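Local coordinates for uncharacterized protein, DUF633, LMOf2365_1472 (Listeria monocytogenes str. 4b F2365, PDB 3GNL), which is of unknown function but probably methylates N1 of adenine 22 in tRNA through a Rossmann-type methyltransferase domain, at residues E5-A16 and D31-K41. Sequence-based numbering, arbitrary orientation.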
loop_
_atom_site.group_PDB
_atom_site.type_symbol
_atom_site.label_atom_id
_atom_site.label_comp_id
_atom_site.label_asym_id
_atom_site.label_seq_id
_atom_site.Cartn_x
_atom_site.Cartn_y
_atom_site.Cartn_z
ATOM N N GLU A 5 -8.808 16.641 18.794
ATOM C CA GLU A 5 -8.403 15.633 17.765
ATOM C C GLU A 5 -6.907 15.342 17.875
ATOM O O GLU A 5 -6.103 16.259 18.061
ATOM C CB GLU A 5 -8.720 16.147 16.357
ATOM C CG GLU A 5 -9.181 15.069 15.365
ATOM C CD GLU A 5 -10.705 14.885 15.346
ATOM O OE1 GLU A 5 -11.322 14.837 16.440
ATOM O OE2 GLU A 5 -11.289 14.781 14.235
ATOM N N GLU A 6 -6.537 14.068 17.761
ATOM C CA GLU A 6 -5.125 13.686 17.735
ATOM C C GLU A 6 -4.526 13.902 16.333
ATOM O O GLU A 6 -5.218 13.781 15.306
ATOM C CB GLU A 6 -4.957 12.223 18.148
ATOM C CG GLU A 6 -5.322 11.902 19.582
ATOM C CD GLU A 6 -4.552 10.695 20.077
ATOM O OE1 GLU A 6 -5.060 9.554 19.959
ATOM O OE2 GLU A 6 -3.408 10.886 20.547
ATOM N N GLN A 7 -3.239 14.210 16.299
ATOM C CA GLN A 7 -2.487 14.308 15.054
ATOM C C GLN A 7 -2.313 12.895 14.426
ATOM O O GLN A 7 -2.135 11.911 15.142
ATOM C CB GLN A 7 -1.141 14.962 15.390
ATOM C CG GLN A 7 -0.040 14.902 14.350
ATOM C CD GLN A 7 1.247 15.531 14.871
ATOM O OE1 GLN A 7 1.207 16.418 15.723
ATOM N NE2 GLN A 7 2.387 15.074 14.364
ATOM N N LEU A 8 -2.384 12.791 13.097
ATOM C CA LEU A 8 -2.154 11.489 12.454
ATOM C C LEU A 8 -0.696 11.076 12.576
ATOM O O LEU A 8 0.202 11.933 12.665
ATOM C CB LEU A 8 -2.485 11.539 10.959
ATOM C CG LEU A 8 -3.941 11.691 10.532
ATOM C CD1 LEU A 8 -4.058 11.684 9.010
ATOM C CD2 LEU A 8 -4.841 10.621 11.110
ATOM N N SER A 9 -0.435 9.763 12.525
ATOM C CA SER A 9 0.925 9.288 12.329
ATOM C C SER A 9 1.482 9.823 10.994
ATOM O O SER A 9 0.702 10.178 10.097
ATOM C CB SER A 9 0.983 7.747 12.309
ATOM O OG SER A 9 0.319 7.234 11.166
ATOM N N LYS A 10 2.807 9.856 10.861
ATOM C CA LYS A 10 3.418 10.317 9.609
ATOM C C LYS A 10 2.986 9.420 8.459
ATOM O O LYS A 10 2.794 9.871 7.333
ATOM C CB LYS A 10 4.946 10.368 9.715
ATOM C CG LYS A 10 5.418 11.400 10.694
ATOM C CD LYS A 10 5.425 12.788 10.047
ATOM C CE LYS A 10 6.262 13.774 10.880
ATOM N NZ LYS A 10 5.420 14.313 11.984
ATOM N N ARG A 11 2.850 8.134 8.748
ATOM C CA ARG A 11 2.383 7.162 7.747
ATOM C C ARG A 11 0.979 7.526 7.253
ATOM O O ARG A 11 0.720 7.589 6.026
ATOM C CB ARG A 11 2.415 5.744 8.347
ATOM C CG ARG A 11 1.927 4.639 7.418
ATOM C CD ARG A 11 1.939 3.308 8.149
ATOM N NE ARG A 11 0.983 3.330 9.252
ATOM C CZ ARG A 11 -0.265 2.860 9.191
ATOM N NH1 ARG A 11 -0.737 2.311 8.077
ATOM N NH2 ARG A 11 -1.070 2.971 10.250
ATOM N N LEU A 12 0.052 7.711 8.188
ATOM C CA LEU A 12 -1.317 8.023 7.780
ATOM C C LEU A 12 -1.461 9.417 7.229
ATOM O O LEU A 12 -2.297 9.617 6.360
ATOM C CB LEU A 12 -2.328 7.745 8.905
ATOM C CG LEU A 12 -2.515 6.255 9.199
ATOM C CD1 LEU A 12 -3.395 6.165 10.471
ATOM C CD2 LEU A 12 -3.107 5.468 8.034
ATOM N N GLU A 13 -0.624 10.350 7.675
ATOM C CA GLU A 13 -0.615 11.699 7.147
ATOM C C GLU A 13 -0.187 11.642 5.673
ATOM O O GLU A 13 -0.800 12.307 4.803
ATOM C CB GLU A 13 0.345 12.567 7.942
ATOM C CG GLU A 13 0.419 14.023 7.439
ATOM C CD GLU A 13 1.261 14.897 8.340
ATOM O OE1 GLU A 13 2.474 14.633 8.487
ATOM O OE2 GLU A 13 0.707 15.843 8.934
ATOM N N LYS A 14 0.802 10.805 5.379
ATOM C CA LYS A 14 1.254 10.700 3.991
ATOM C C LYS A 14 0.173 10.106 3.128
ATOM O O LYS A 14 -0.073 10.571 2.027
ATOM C CB LYS A 14 2.624 9.968 3.869
ATOM C CG LYS A 14 3.227 10.042 2.451
ATOM C CD LYS A 14 3.490 11.519 2.080
ATOM C CE LYS A 14 4.412 11.646 0.902
ATOM N NZ LYS A 14 4.580 13.104 0.581
ATOM N N VAL A 15 -0.497 9.049 3.630
ATOM C CA VAL A 15 -1.579 8.436 2.905
ATOM C C VAL A 15 -2.686 9.489 2.596
ATOM O O VAL A 15 -3.152 9.586 1.449
ATOM C CB VAL A 15 -2.138 7.216 3.703
ATOM C CG1 VAL A 15 -3.421 6.756 3.114
ATOM C CG2 VAL A 15 -1.111 6.065 3.738
ATOM N N ALA A 16 -3.087 10.229 3.637
ATOM C CA ALA A 16 -4.129 11.274 3.553
ATOM C C ALA A 16 -3.741 12.380 2.589
ATOM O O ALA A 16 -4.630 12.998 1.992
ATOM C CB ALA A 16 -4.404 11.840 4.922
ATOM N N ASP A 31 -7.922 2.549 10.416
ATOM C CA ASP A 31 -7.321 2.626 11.725
ATOM C C ASP A 31 -8.110 3.619 12.577
ATOM O O ASP A 31 -7.835 4.820 12.494
ATOM C CB ASP A 31 -5.860 3.071 11.551
ATOM C CG ASP A 31 -5.075 3.006 12.836
ATOM O OD1 ASP A 31 -5.673 2.777 13.919
ATOM O OD2 ASP A 31 -3.844 3.218 12.765
ATOM N N HIS A 32 -9.077 3.149 13.384
ATOM C CA HIS A 32 -9.928 4.024 14.210
ATOM C C HIS A 32 -10.689 5.136 13.467
ATOM O O HIS A 32 -11.224 6.044 14.111
ATOM C CB HIS A 32 -9.160 4.631 15.366
ATOM C CG HIS A 32 -8.656 3.628 16.370
ATOM N ND1 HIS A 32 -7.654 2.728 16.084
ATOM C CD2 HIS A 32 -9.000 3.416 17.660
ATOM C CE1 HIS A 32 -7.419 1.978 17.155
ATOM N NE2 HIS A 32 -8.211 2.389 18.128
ATOM N N ALA A 33 -10.807 5.026 12.137
ATOM C CA ALA A 33 -11.391 6.085 11.320
ATOM C C ALA A 33 -10.608 7.394 11.488
ATOM O O ALA A 33 -11.187 8.450 11.177
ATOM C CB ALA A 33 -12.874 6.279 11.682
ATOM N N TYR A 34 -9.362 7.351 11.963
ATOM C CA TYR A 34 -8.590 8.591 12.133
ATOM C C TYR A 34 -8.457 9.308 10.793
ATOM O O TYR A 34 -8.677 10.551 10.709
ATOM C CB TYR A 34 -7.169 8.335 12.651
ATOM C CG TYR A 34 -7.035 7.828 14.055
ATOM C CD1 TYR A 34 -7.852 8.303 15.069
ATOM C CD2 TYR A 34 -6.064 6.885 14.363
ATOM C CE1 TYR A 34 -7.702 7.840 16.390
ATOM C CE2 TYR A 34 -5.922 6.397 15.676
ATOM C CZ TYR A 34 -6.764 6.891 16.662
ATOM O OH TYR A 34 -6.628 6.428 17.944
ATOM N N LEU A 35 -8.073 8.559 9.761
ATOM C CA LEU A 35 -7.876 9.166 8.443
ATOM C C LEU A 35 -9.163 9.754 7.845
ATOM O O LEU A 35 -9.150 10.916 7.417
ATOM C CB LEU A 35 -7.107 8.197 7.524
ATOM C CG LEU A 35 -6.905 8.644 6.077
ATOM C CD1 LEU A 35 -5.623 8.018 5.489
ATOM C CD2 LEU A 35 -8.075 8.396 5.184
ATOM N N PRO A 36 -10.287 9.022 7.859
ATOM C CA PRO A 36 -11.563 9.594 7.399
ATOM C C PRO A 36 -11.931 10.827 8.165
ATOM O O PRO A 36 -12.382 11.815 7.561
ATOM C CB PRO A 36 -12.554 8.480 7.676
ATOM C CG PRO A 36 -11.736 7.210 7.552
ATOM C CD PRO A 36 -10.380 7.573 8.100
ATOM N N CYS A 37 -11.731 10.839 9.477
ATOM C CA CYS A 37 -12.094 12.038 10.252
ATOM C C CYS A 37 -11.212 13.200 9.840
ATOM O O CYS A 37 -11.720 14.302 9.657
ATOM C CB CYS A 37 -12.007 11.794 11.753
ATOM S SG CYS A 37 -13.347 10.669 12.421
ATOM N N PHE A 38 -9.918 12.950 9.703
ATOM C CA PHE A 38 -8.955 14.012 9.339
ATOM C C PHE A 38 -9.316 14.585 7.960
ATOM O O PHE A 38 -9.292 15.814 7.791
ATOM C CB PHE A 38 -7.571 13.414 9.312
ATOM C CG PHE A 38 -6.510 14.304 8.718
ATOM C CD1 PHE A 38 -5.837 15.203 9.529
ATOM C CD2 PHE A 38 -6.132 14.157 7.395
ATOM C CE1 PHE A 38 -4.794 16.015 9.006
ATOM C CE2 PHE A 38 -5.081 14.942 6.869
ATOM C CZ PHE A 38 -4.423 15.862 7.685
ATOM N N ALA A 39 -9.695 13.733 7.018
ATOM C CA ALA A 39 -9.915 14.158 5.652
ATOM C C ALA A 39 -11.260 14.862 5.507
ATOM O O ALA A 39 -11.414 15.807 4.703
ATOM C CB ALA A 39 -9.787 13.033 4.712
ATOM N N VAL A 40 -12.256 14.430 6.270
ATOM C CA VAL A 40 -13.546 15.132 6.223
ATOM C C VAL A 40 -13.389 16.508 6.885
ATOM O O VAL A 40 -13.854 17.529 6.343
ATOM C CB VAL A 40 -14.649 14.280 6.882
ATOM C CG1 VAL A 40 -15.942 15.120 7.147
ATOM C CG2 VAL A 40 -14.967 13.104 5.986
ATOM N N LYS A 41 -12.702 16.545 8.015
ATOM C CA LYS A 41 -12.565 17.757 8.815
ATOM C C LYS A 41 -11.848 18.833 8.034
ATOM O O LYS A 41 -12.260 20.005 8.036
ATOM C CB LYS A 41 -11.801 17.475 10.097
ATOM C CG LYS A 41 -12.693 17.110 11.258
ATOM C CD LYS A 41 -13.171 18.353 12.010
ATOM C CE LYS A 41 -13.079 18.165 13.538
ATOM N NZ LYS A 41 -13.787 16.939 14.052
#
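L8 wedges its two methyls into the flank of helix 34-41. CD1 sits over one face of the F38 ring, 3.8 Å from its centroid, in a CH-pi contact, while CD2 packs on CB of Y34 at 3.6 Å. F38 reaches this spot because its CG stands anti to the backbone N (chi1 169°), and its CE2 runs on to A16 CB, 3.7 Å off. Deeper in, L35 sends CD1 among L12, V15 and A16; the approach to V15 CG1, 3.5 Å, is tight. Charges flank these apolar contacts. E5 and K41 form a salt bridge whose hydrogen bond, 3.3 Å from K41 NZ to E5 OE2, is weak; the hydroxyl of S68 also hydrogen-bonds E5 OE2, and its backbone O takes a weak bond from K41 NZ. D31 OD2 lies at the edge of the R11 guanidinium, in its plane, 3.8 Å from NH2, a long salt bridge, but R11's firmer partner is Q124, bound through NH1. D31 OD1 in turn accepts from H32 ND1 at 2.9 Å, which helps fix the carboxylate. S9 caps helix 10-16 by accepting from L12 N. That helix crosses helix 34-41 at -49°, with the axes 10.2 Å apart. Helix 34-41 follows strand 23-28 in the Rossmann-like sheet and borders helix 55-67, whereas helix 10-16 leans through R11, K14 and V15 on strand 154-163.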